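Local coordinates for protein beta-1,4-mannanase (Aplysia kurodai, PDB 3VUP) that probably hydrolyses the beta-1,4-mannosidic linkages of mannan as an enzyme of the sea hare's digestive fluid, built on a TIM barrel, at residues 2-6 with 7-11; 34-37 with 38-41; 132-135 with 136-139; 268-271 with 272-276. All blocks are in the same frame, centred on the assembly; numbering follows the deposited sequence. Where two conformers were deposited one is given.

How the contacts relate
All four contacts are local, and none touches another. Contact 1, the N-terminal hairpin ahead of the first barrel strand, lies across the N-terminal end of the TIM barrel, and backbone ladder bonds do most of its work; contacts 2, 3 and 4 are peripheral. Contact 2 is the N-cap and first turn of helix 36-53; contact 3 lies within helix 130-147, nearest atoms about 12 Å away. Both have one buried side and one polar, solvent-facing side. Contact 4 is a loop that runs into a short 3-10 segment, held by aromatic packing and an Asx turn; it and contact 2 lie on opposite sides of the chain's centre.

Contact 1 of 4, residues 2-6 with 7-11; sequences LHIQN and GHFVL
Strands 3-5 and 8-11 run antiparallel with H3 opposite V10 in a hydrogen-bonded pair, I4 opposite F9 in a non-hydrogen-bonded pair and Q5 opposite H8 in the next hydrogen-bonded one. This is a beta hairpin closed by a type I' turn from Q5 to H8, and it precedes the first strand of the barrel. The ladder is tightest where V10 N gives to H3 O at 2.8 Å; Q5 N reaches H8 O at 2.9 Å. G7 sits at a positive phi where a CB would strike the N6 carbonyl. On the face of I4 and F9 the two side chains lie alongside each other, I4 CG1 3.8 Å from F9 CD1, and L2 CD2 comes to the same ring atom at 4.0 Å. F9 then turns inward to V16 and A317 and meets the F258 ring edge-to-face. The other face is more open. There H3 has CG between its backbone N and carbonyl carbon (chi1 58°), which swings the imidazole across to V10: V10 CB lies 4.0 Å from the ring centroid as a CH-pi contact, while V10 CG2 leans the other way to Q5 CB at 3.8 Å.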
loop_
_atom_site.group_PDB
_atom_site.type_symbol
_atom_site.label_atom_id
_atom_site.label_comp_id
_atom_site.label_asym_id
_atom_site.label_seq_id
_atom_site.Cartn_x
_atom_site.Cartn_y
_atom_site.Cartn_z
ATOM N N LEU A 2 -9.233 -5.837 -11.905
ATOM C CA LEU A 2 -8.273 -4.801 -12.255
ATOM C C LEU A 2 -6.999 -5.424 -12.814
ATOM O O LEU A 2 -6.513 -6.427 -12.301
ATOM C CB LEU A 2 -7.954 -3.977 -11.013
ATOM C CG LEU A 2 -7.080 -2.736 -11.190
ATOM C CD1 LEU A 2 -7.780 -1.680 -12.024
ATOM C CD2 LEU A 2 -6.714 -2.159 -9.831
ATOM N N HIS A 3 -6.463 -4.833 -13.873
ATOM C CA HIS A 3 -5.215 -5.299 -14.440
ATOM C C HIS A 3 -4.489 -4.116 -15.057
ATOM O O HIS A 3 -4.990 -2.983 -15.036
ATOM C CB HIS A 3 -5.458 -6.420 -15.464
ATOM C CG HIS A 3 -6.354 -6.027 -16.595
ATOM N ND1 HIS A 3 -5.886 -5.770 -17.866
ATOM C CD2 HIS A 3 -7.693 -5.836 -16.643
ATOM C CE1 HIS A 3 -6.899 -5.440 -18.649
ATOM N NE2 HIS A 3 -8.007 -5.478 -17.933
ATOM N N ILE A 4 -3.309 -4.381 -15.595
ATOM C CA ILE A 4 -2.504 -3.353 -16.221
ATOM C C ILE A 4 -2.245 -3.778 -17.658
ATOM O O ILE A 4 -1.774 -4.879 -17.917
ATOM C CB ILE A 4 -1.199 -3.122 -15.444
ATOM C CG1 ILE A 4 -1.536 -2.555 -14.060
ATOM C CG2 ILE A 4 -0.287 -2.182 -16.210
ATOM C CD1 ILE A 4 -0.388 -2.553 -13.086
ATOM N N GLN A 5 -2.615 -2.913 -18.593
ATOM C CA GLN A 5 -2.513 -3.219 -20.008
ATOM C C GLN A 5 -1.813 -2.039 -20.652
ATOM O O GLN A 5 -2.198 -0.891 -20.429
ATOM C CB GLN A 5 -3.916 -3.421 -20.600
ATOM C CG GLN A 5 -3.967 -3.955 -22.024
ATOM C CD GLN A 5 -5.374 -4.361 -22.448
ATOM O OE1 GLN A 5 -6.307 -4.368 -21.639
ATOM N NE2 GLN A 5 -5.529 -4.704 -23.719
ATOM N N ASN A 6 -0.762 -2.316 -21.420
ATOM C CA ASN A 6 0.015 -1.260 -22.064
ATOM C C ASN A 6 0.485 -0.183 -21.086
ATOM O O ASN A 6 0.539 0.997 -21.429
ATOM C CB ASN A 6 -0.790 -0.628 -23.201
ATOM C CG ASN A 6 -1.253 -1.649 -24.216
ATOM O OD1 ASN A 6 -0.503 -2.550 -24.589
ATOM N ND2 ASN A 6 -2.499 -1.522 -24.660
ATOM N N GLY A 7 0.800 -0.593 -19.861
ATOM C CA GLY A 7 1.360 0.316 -18.876
ATOM C C GLY A 7 0.368 1.130 -18.063
ATOM O O GLY A 7 0.765 2.017 -17.309
ATOM N N HIS A 8 -0.921 0.842 -18.201
ATOM C CA HIS A 8 -1.971 1.593 -17.510
ATOM C C HIS A 8 -2.984 0.665 -16.851
ATOM O O HIS A 8 -3.262 -0.411 -17.383
ATOM C CB HIS A 8 -2.731 2.472 -18.507
ATOM C CG HIS A 8 -1.854 3.361 -19.328
ATOM N ND1 HIS A 8 -1.628 3.153 -20.673
ATOM C CD2 HIS A 8 -1.144 4.463 -18.994
ATOM C CE1 HIS A 8 -0.819 4.092 -21.130
ATOM N NE2 HIS A 8 -0.511 4.900 -20.131
ATOM N N PHE A 9 -3.580 1.107 -15.742
ATOM C CA PHE A 9 -4.684 0.362 -15.143
ATOM C C PHE A 9 -5.867 0.320 -16.093
ATOM O O PHE A 9 -6.249 1.337 -16.686
ATOM C CB PHE A 9 -5.176 1.007 -13.850
ATOM C CG PHE A 9 -4.249 0.856 -12.681
ATOM C CD1 PHE A 9 -3.961 -0.390 -12.151
ATOM C CD2 PHE A 9 -3.709 1.977 -12.076
ATOM C CE1 PHE A 9 -3.128 -0.514 -11.046
ATOM C CE2 PHE A 9 -2.881 1.858 -10.987
ATOM C CZ PHE A 9 -2.585 0.614 -10.471
ATOM N N VAL A 10 -6.460 -0.866 -16.195
ATOM C CA VAL A 10 -7.668 -1.093 -16.968
ATOM C C VAL A 10 -8.638 -1.913 -16.124
ATOM O O VAL A 10 -8.234 -2.863 -15.441
ATOM C CB VAL A 10 -7.350 -1.836 -18.285
ATOM C CG1 VAL A 10 -8.625 -2.209 -19.037
ATOM C CG2 VAL A 10 -6.439 -0.998 -19.162
ATOM N N LEU A 11 -9.913 -1.535 -16.163
ATOM C CA LEU A 11 -10.964 -2.314 -15.527
ATOM C C LEU A 11 -12.150 -2.337 -16.477
ATOM O O LEU A 11 -12.580 -1.292 -16.960
ATOM C CB LEU A 11 -11.382 -1.706 -14.181
ATOM C CG LEU A 11 -12.414 -2.544 -13.408
ATOM C CD1 LEU A 11 -11.754 -3.734 -12.739
ATOM C CD2 LEU A 11 -13.143 -1.702 -12.395
#

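Contact 2 of 4, residues 34-37 with 38-41; sequences DGQW and QRNK
Q36 O takes two bonds from N40, the main-chain N at 3.0 Å and the side-chain ND2 at 2.9 Å, at the first turn of helix 36-53, the helix of the beta-alpha-beta unit that links barrel strands 18-22 and 58-65. G35 is the N-cap, at a positive phi. The two N40 donors come to Q36 O from opposite faces of its carbonyl plane, and the ND2 bond is almost straight, 176°, with the oxygen lying in the amide plane. N40 OD1 is bonded to S27 OG, so the amide is held at both ends, which probably fixes its rotation. The inner side is tightly packed. W37 has CG anti to its backbone N (chi1 162°), which lays the indole against helix 88-101 and beside the F32 ring. K41, extended throughout, crosses that indole obliquely: its CB stands over one face toward the rim, and CG is 3.8 Å from W37 CZ2. Both polar ends then converge on D94, W37 NE1 by a hydrogen bond and K41 NZ by a salt bridge, so a single carboxylate fixes the pair. The solvent side is looser. Q38 lies exposed, its amide turned nearly perpendicular to the indole, with NE2 3.5 Å from W37 CD1. R39 is deposited in two conformers, so its contacts are tentative; in one of them the chain bends at chi3, NH2 comes to D34 O at 2.6 Å in a bent bond, and G35 O lies 3.2 Å above the centre of the guanidinium plane.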
loop_
_atom_site.group_PDB
_atom_site.type_symbol
_atom_site.label_atom_id
_atom_site.label_comp_id
_atom_site.label_asym_id
_atom_site.label_seq_id
_atom_site.Cartn_x
_atom_site.Cartn_y
_atom_site.Cartn_z
ATOM N N ASP A 34 -10.204 -12.880 14.541
ATOM C CA ASP A 34 -10.663 -13.011 15.921
ATOM C C ASP A 34 -11.981 -12.273 16.198
ATOM O O ASP A 34 -12.162 -11.665 17.262
ATOM C CB ASP A 34 -9.559 -12.586 16.899
ATOM C CG ASP A 34 -8.356 -13.525 16.870
ATOM O OD1 ASP A 34 -8.435 -14.589 16.218
ATOM O OD2 ASP A 34 -7.332 -13.205 17.515
ATOM N N GLY A 35 -12.895 -12.341 15.232
ATOM C CA GLY A 35 -14.224 -11.767 15.372
ATOM C C GLY A 35 -14.300 -10.258 15.220
ATOM O O GLY A 35 -15.364 -9.669 15.394
ATOM N N GLN A 36 -13.184 -9.626 14.876
ATOM C CA GLN A 36 -13.101 -8.171 14.921
ATOM C C GLN A 36 -13.786 -7.471 13.752
ATOM O O GLN A 36 -14.250 -6.338 13.886
ATOM C CB GLN A 36 -11.637 -7.736 15.026
ATOM C CG GLN A 36 -11.012 -8.201 16.330
ATOM C CD GLN A 36 -9.504 -8.010 16.412
ATOM O OE1 GLN A 36 -8.995 -7.612 17.453
ATOM N NE2 GLN A 36 -8.786 -8.313 15.335
ATOM N N TRP A 37 -13.837 -8.133 12.601
ATOM C CA TRP A 37 -14.474 -7.530 11.436
ATOM C C TRP A 37 -15.972 -7.358 11.647
ATOM O O TRP A 37 -16.521 -6.280 11.411
ATOM C CB TRP A 37 -14.179 -8.324 10.162
ATOM C CG TRP A 37 -15.131 -8.018 9.047
ATOM C CD1 TRP A 37 -16.136 -8.821 8.599
ATOM C CD2 TRP A 37 -15.191 -6.821 8.254
ATOM N NE1 TRP A 37 -16.816 -8.210 7.580
ATOM C CE2 TRP A 37 -16.256 -6.983 7.342
ATOM C CE3 TRP A 37 -14.448 -5.636 8.220
ATOM C CZ2 TRP A 37 -16.597 -6.008 6.409
ATOM C CZ3 TRP A 37 -14.791 -4.666 7.287
ATOM C CH2 TRP A 37 -15.856 -4.859 6.399
ATOM N N GLN A 38 -16.638 -8.407 12.110
ATOM C CA GLN A 38 -18.071 -8.285 12.330
ATOM C C GLN A 38 -18.382 -7.235 13.402
ATOM O O GLN A 38 -19.419 -6.576 13.340
ATOM C CB GLN A 38 -18.706 -9.640 12.654
ATOM C CG GLN A 38 -18.707 -10.623 11.484
ATOM C CD GLN A 38 -19.494 -10.134 10.273
ATOM O OE1 GLN A 38 -20.416 -9.321 10.392
ATOM N NE2 GLN A 38 -19.135 -10.639 9.098
ATOM N N ARG A 39 -17.475 -7.062 14.364
ATOM C CA ARG A 39 -17.660 -6.045 15.391
ATOM C C ARG A 39 -17.501 -4.626 14.848
ATOM O O ARG A 39 -18.170 -3.702 15.314
ATOM C CB ARG A 39 -16.715 -6.279 16.569
ATOM C CG ARG A 39 -17.125 -7.455 17.443
ATOM C CD ARG A 39 -16.309 -7.518 18.724
ATOM N NE ARG A 39 -14.948 -7.988 18.487
ATOM C CZ ARG A 39 -14.586 -9.266 18.522
ATOM N NH1 ARG A 39 -15.486 -10.205 18.786
ATOM N NH2 ARG A 39 -13.326 -9.607 18.294
ATOM N N ASN A 40 -16.629 -4.455 13.857
ATOM C CA ASN A 40 -16.353 -3.129 13.292
ATOM C C ASN A 40 -17.114 -2.813 12.004
ATOM O O ASN A 40 -17.091 -1.672 11.536
ATOM C CB ASN A 40 -14.854 -2.955 13.012
ATOM C CG ASN A 40 -14.030 -2.693 14.269
ATOM O OD1 ASN A 40 -13.796 -1.545 14.648
ATOM N ND2 ASN A 40 -13.539 -3.761 14.887
ATOM N N LYS A 41 -17.766 -3.819 11.429
ATOM C CA LYS A 41 -18.415 -3.671 10.127
ATOM C C LYS A 41 -19.456 -2.548 10.091
ATOM O O LYS A 41 -19.570 -1.833 9.092
ATOM C CB LYS A 41 -19.041 -4.996 9.688
ATOM C CG LYS A 41 -19.726 -4.942 8.331
ATOM C CD LYS A 41 -20.242 -6.310 7.920
ATOM C CE LYS A 41 -20.873 -6.274 6.538
ATOM N NZ LYS A 41 -21.325 -7.631 6.120
#

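Contact 3 of 4, residues 132-135 with 136-139; sequences KLQS and YIDK. With SO4 (sulfate ion), chain H.
Q134 and D138 face each other one turn apart along helix 130-147, an i to i+4 side-chain pair on the solvent-facing side of one of the outer helices that wrap the barrel. Backbone i to i+4 bonds run beneath, D138 N to Q134 O at 2.9 Å among them, and the helix widens into a pi-type turn at 137-139. Q134 bends at chi2 (60°), which brings its amide back over the next turn, where NE2 reaches both oxygens of the carboxylate, nearly straight to OD2 and bent to OD1. Both bonds are weak: NE2 is 3.1 Å from D138 OD1 and 3.2 Å from D138 OD2, and the amide and carboxylate planes stand 58° apart. The same NE2 gives to O1 of a sulfate at 2.6 Å, an ion probably from the crystallisation liquor that K142 and K251 hold as well. With an alanine at Q134, the D138 carboxylate is likely to lose this N-H partner and the sulfate one of its donors. Round the helix, S135 OG gives to K132 O at 2.7 Å, the carbonyl that already accepts from Y136 N, and OG is bonded to V79 N too. The buried side is apolar, with L133 CG 4.1 Å from I137 CD1 and both side chains against W206 of helix 197-214. Y136 crosses to H64, its OH on H64 NE2 and its ring edge-to-face with W111. One wet flank and one flank pressed on neighbouring helix and strand is the pattern of an amphipathic helix in the outer layer of a TIM barrel.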
loop_
_atom_site.group_PDB
_atom_site.type_symbol
_atom_site.label_atom_id
_atom_site.label_comp_id
_atom_site.label_asym_id
_atom_site.label_seq_id
_atom_site.Cartn_x
_atom_site.Cartn_y
_atom_site.Cartn_z
ATOM N N LYS A 132 10.834 -17.852 9.880
ATOM C CA LYS A 132 9.637 -17.193 10.381
ATOM C C LYS A 132 8.812 -16.609 9.229
ATOM O O LYS A 132 7.592 -16.781 9.181
ATOM C CB LYS A 132 9.990 -16.150 11.443
ATOM C CG LYS A 132 10.591 -16.780 12.695
ATOM C CD LYS A 132 10.929 -15.756 13.760
ATOM C CE LYS A 132 11.523 -16.432 14.988
ATOM N NZ LYS A 132 11.809 -15.455 16.073
ATOM N N LEU A 133 9.477 -15.940 8.295
ATOM C CA LEU A 133 8.788 -15.421 7.126
ATOM C C LEU A 133 8.074 -16.531 6.352
ATOM O O LEU A 133 6.918 -16.366 5.943
ATOM C CB LEU A 133 9.766 -14.686 6.218
ATOM C CG LEU A 133 9.163 -14.106 4.940
ATOM C CD1 LEU A 133 7.983 -13.182 5.254
ATOM C CD2 LEU A 133 10.234 -13.365 4.169
ATOM N N GLN A 134 8.742 -17.662 6.144
ATOM C CA GLN A 134 8.094 -18.755 5.425
ATOM C C GLN A 134 6.838 -19.250 6.148
ATOM O O GLN A 134 5.855 -19.614 5.499
ATOM C CB GLN A 134 9.059 -19.911 5.149
ATOM C CG GLN A 134 8.545 -20.884 4.083
ATOM C CD GLN A 134 8.304 -20.230 2.723
ATOM O OE1 GLN A 134 9.102 -19.410 2.257
ATOM N NE2 GLN A 134 7.200 -20.596 2.080
ATOM N N SER A 135 6.859 -19.255 7.481
ATOM C CA SER A 135 5.662 -19.634 8.235
ATOM C C SER A 135 4.513 -18.649 8.024
ATOM O O SER A 135 3.362 -19.061 7.912
ATOM C CB SER A 135 5.953 -19.866 9.730
ATOM O OG SER A 135 6.152 -18.665 10.455
ATOM N N TYR A 136 4.814 -17.354 7.952
ATOM C CA TYR A 136 3.773 -16.383 7.622
ATOM C C TYR A 136 3.175 -16.690 6.252
ATOM O O TYR A 136 1.948 -16.716 6.069
ATOM C CB TYR A 136 4.294 -14.930 7.648
ATOM C CG TYR A 136 3.253 -13.983 7.097
ATOM C CD1 TYR A 136 2.025 -13.845 7.733
ATOM C CD2 TYR A 136 3.464 -13.275 5.914
ATOM C CE1 TYR A 136 1.039 -13.021 7.225
ATOM C CE2 TYR A 136 2.481 -12.439 5.401
ATOM C CZ TYR A 136 1.273 -12.319 6.061
ATOM O OH TYR A 136 0.300 -11.504 5.525
ATOM N N ILE A 137 4.052 -16.916 5.284
ATOM C CA ILE A 137 3.620 -17.164 3.922
ATOM C C ILE A 137 2.753 -18.417 3.825
ATOM O O ILE A 137 1.673 -18.392 3.229
ATOM C CB ILE A 137 4.835 -17.225 3.006
ATOM C CG1 ILE A 137 5.411 -15.810 2.855
ATOM C CG2 ILE A 137 4.464 -17.831 1.655
ATOM C CD1 ILE A 137 6.728 -15.753 2.146
ATOM N N ASP A 138 3.205 -19.502 4.443
ATOM C CA ASP A 138 2.511 -20.775 4.313
ATOM C C ASP A 138 1.256 -20.879 5.178
ATOM O O ASP A 138 0.247 -21.432 4.751
ATOM C CB ASP A 138 3.464 -21.935 4.601
ATOM C CG ASP A 138 4.512 -22.105 3.523
ATOM O OD1 ASP A 138 4.310 -21.580 2.409
ATOM O OD2 ASP A 138 5.533 -22.775 3.783
ATOM N N LYS A 139 1.315 -20.337 6.389
ATOM C CA LYS A 139 0.220 -20.509 7.341
ATOM C C LYS A 139 -0.829 -19.396 7.321
ATOM O O LYS A 139 -1.946 -19.597 7.807
ATOM C CB LYS A 139 0.762 -20.679 8.764
ATOM C CG LYS A 139 1.548 -21.955 8.983
ATOM C CD LYS A 139 0.614 -23.155 9.072
ATOM C CE LYS A 139 1.321 -24.391 9.607
ATOM N NZ LYS A 139 0.343 -25.401 10.110
HETATM S S SO4 H . 7.352 -21.146 -1.893
HETATM O O1 SO4 H . 7.416 -20.752 -0.488
HETATM O O2 SO4 H . 8.410 -20.478 -2.664
HETATM O O3 SO4 H . 7.522 -22.590 -2.013
HETATM O O4 SO4 H . 6.043 -20.776 -2.431
#

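Contact 4 of 4, residues 268-271 with 272-276; sequences GKWD and EVAPF
One face of the W270 indole is covered by F276: its CB stands over the six-membered ring, 3.5 Å from the centroid and close to the ring normal, a CH-pi contact. The two rings themselves are nearly parallel, 21° between planes, but displaced until little of one ring lies over the other, with centroids 4.9 Å from each other and W270 CH2 3.3 Å from F276 CD2. A274 CB comes obliquely to the indole and packs on W270 CB at 3.8 Å. Beyond the pair, F294 meets the F276 ring edge-to-face, and M307 of helix 304-313 touches both aromatic side chains. Were W270 a serine, F276 CB would probably lose the ring it rests on, and a gap would open beside M307. The polar half of the contact is D271. With chi1 at 76°, CG of D271 is flanked by both main-chain neighbours, and the carboxylate folds over the following residues, where OD2 takes the V273 N-H at 2.9 Å from above the carboxylate plane. D271 O in turn accepts from A274 N at 3.3 Å, a longer bond, with the donor well above the carbonyl plane. The other oxygen, D271 OD1, bonds to N226 ND2 and has a long, weak ion pair with K228, which ties the loop to the one after strand 220-224. An Asx turn laid over a type I beta turn, D271 to A274, thus shapes the long connection that leaves the C-terminal end of barrel strand 259-262, as TIM-barrel loops do.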
loop_
_atom_site.group_PDB
_atom_site.type_symbol
_atom_site.label_atom_id
_atom_site.label_comp_id
_atom_site.label_asym_id
_atom_site.label_seq_id
_atom_site.Cartn_x
_atom_site.Cartn_y
_atom_site.Cartn_z
ATOM N N GLY A 268 5.170 23.250 5.696
ATOM C CA GLY A 268 4.523 23.996 4.637
ATOM C C GLY A 268 5.176 23.920 3.270
ATOM O O GLY A 268 4.654 24.500 2.319
ATOM N N LYS A 269 6.298 23.215 3.156
ATOM C CA LYS A 269 7.073 23.218 1.917
ATOM C C LYS A 269 7.232 21.833 1.313
ATOM O O LYS A 269 7.580 20.875 2.006
ATOM C CB LYS A 269 8.460 23.808 2.167
ATOM C CG LYS A 269 8.432 25.247 2.633
ATOM C CD LYS A 269 9.839 25.757 2.900
ATOM C CE LYS A 269 9.840 27.232 3.274
ATOM N NZ LYS A 269 11.221 27.769 3.454
ATOM N N TRP A 270 6.996 21.740 0.009
ATOM C CA TRP A 270 7.274 20.511 -0.729
ATOM C C TRP A 270 8.779 20.315 -0.857
ATOM O O TRP A 270 9.505 21.274 -1.125
ATOM C CB TRP A 270 6.663 20.575 -2.125
ATOM C CG TRP A 270 5.175 20.604 -2.146
ATOM C CD1 TRP A 270 4.380 21.614 -2.601
ATOM C CD2 TRP A 270 4.295 19.564 -1.708
ATOM N NE1 TRP A 270 3.056 21.267 -2.474
ATOM C CE2 TRP A 270 2.977 20.016 -1.923
ATOM C CE3 TRP A 270 4.494 18.294 -1.158
ATOM C CZ2 TRP A 270 1.864 19.243 -1.610
ATOM C CZ3 TRP A 270 3.388 17.530 -0.836
ATOM C CH2 TRP A 270 2.085 18.007 -1.069
ATOM N N ASP A 271 9.255 19.084 -0.683
ATOM C CA ASP A 271 10.680 18.825 -0.880
ATOM C C ASP A 271 11.051 18.769 -2.366
ATOM O O ASP A 271 10.191 18.924 -3.226
ATOM C CB ASP A 271 11.183 17.622 -0.048
ATOM C CG ASP A 271 10.786 16.259 -0.601
ATOM O OD1 ASP A 271 10.799 15.305 0.218
ATOM O OD2 ASP A 271 10.516 16.110 -1.813
ATOM N N GLU A 272 12.330 18.568 -2.661
ATOM C CA GLU A 272 12.813 18.695 -4.032
ATOM C C GLU A 272 12.379 17.566 -4.958
ATOM O O GLU A 272 12.560 17.648 -6.172
ATOM C CB GLU A 272 14.335 18.821 -4.052
ATOM C CG GLU A 272 14.886 19.943 -3.193
ATOM C CD GLU A 272 16.399 20.020 -3.253
ATOM O OE1 GLU A 272 17.007 19.189 -3.959
ATOM O OE2 GLU A 272 16.983 20.908 -2.596
ATOM N N VAL A 273 11.805 16.513 -4.386
ATOM C CA VAL A 273 11.454 15.324 -5.148
ATOM C C VAL A 273 9.926 15.124 -5.133
ATOM O O VAL A 273 9.410 14.137 -5.650
ATOM C CB VAL A 273 12.226 14.101 -4.574
ATOM C CG1 VAL A 273 12.082 12.861 -5.443
ATOM C CG2 VAL A 273 13.699 14.453 -4.456
ATOM N N ALA A 274 9.199 16.092 -4.581
ATOM C CA ALA A 274 7.780 15.886 -4.285
ATOM C C ALA A 274 6.924 15.609 -5.517
ATOM O O ALA A 274 6.982 16.342 -6.499
ATOM C CB ALA A 274 7.218 17.077 -3.533
ATOM N N PRO A 275 6.084 14.571 -5.450
ATOM C CA PRO A 275 5.159 14.326 -6.559
ATOM C C PRO A 275 4.265 15.530 -6.870
ATOM O O PRO A 275 3.921 15.730 -8.031
ATOM C CB PRO A 275 4.356 13.120 -6.069
ATOM C CG PRO A 275 5.379 12.338 -5.271
ATOM C CD PRO A 275 6.157 13.419 -4.535
ATOM N N PHE A 276 3.947 16.339 -5.862
ATOM C CA PHE A 276 3.064 17.492 -6.030
ATOM C C PHE A 276 3.706 18.706 -6.683
ATOM O O PHE A 276 3.036 19.704 -6.910
ATOM C CB PHE A 276 2.386 17.835 -4.702
ATOM C CG PHE A 276 1.261 16.917 -4.385
ATOM C CD1 PHE A 276 0.029 17.103 -4.996
ATOM C CD2 PHE A 276 1.424 15.841 -3.536
ATOM C CE1 PHE A 276 -1.026 16.243 -4.759
ATOM C CE2 PHE A 276 0.372 14.982 -3.281
ATOM C CZ PHE A 276 -0.848 15.180 -3.892
#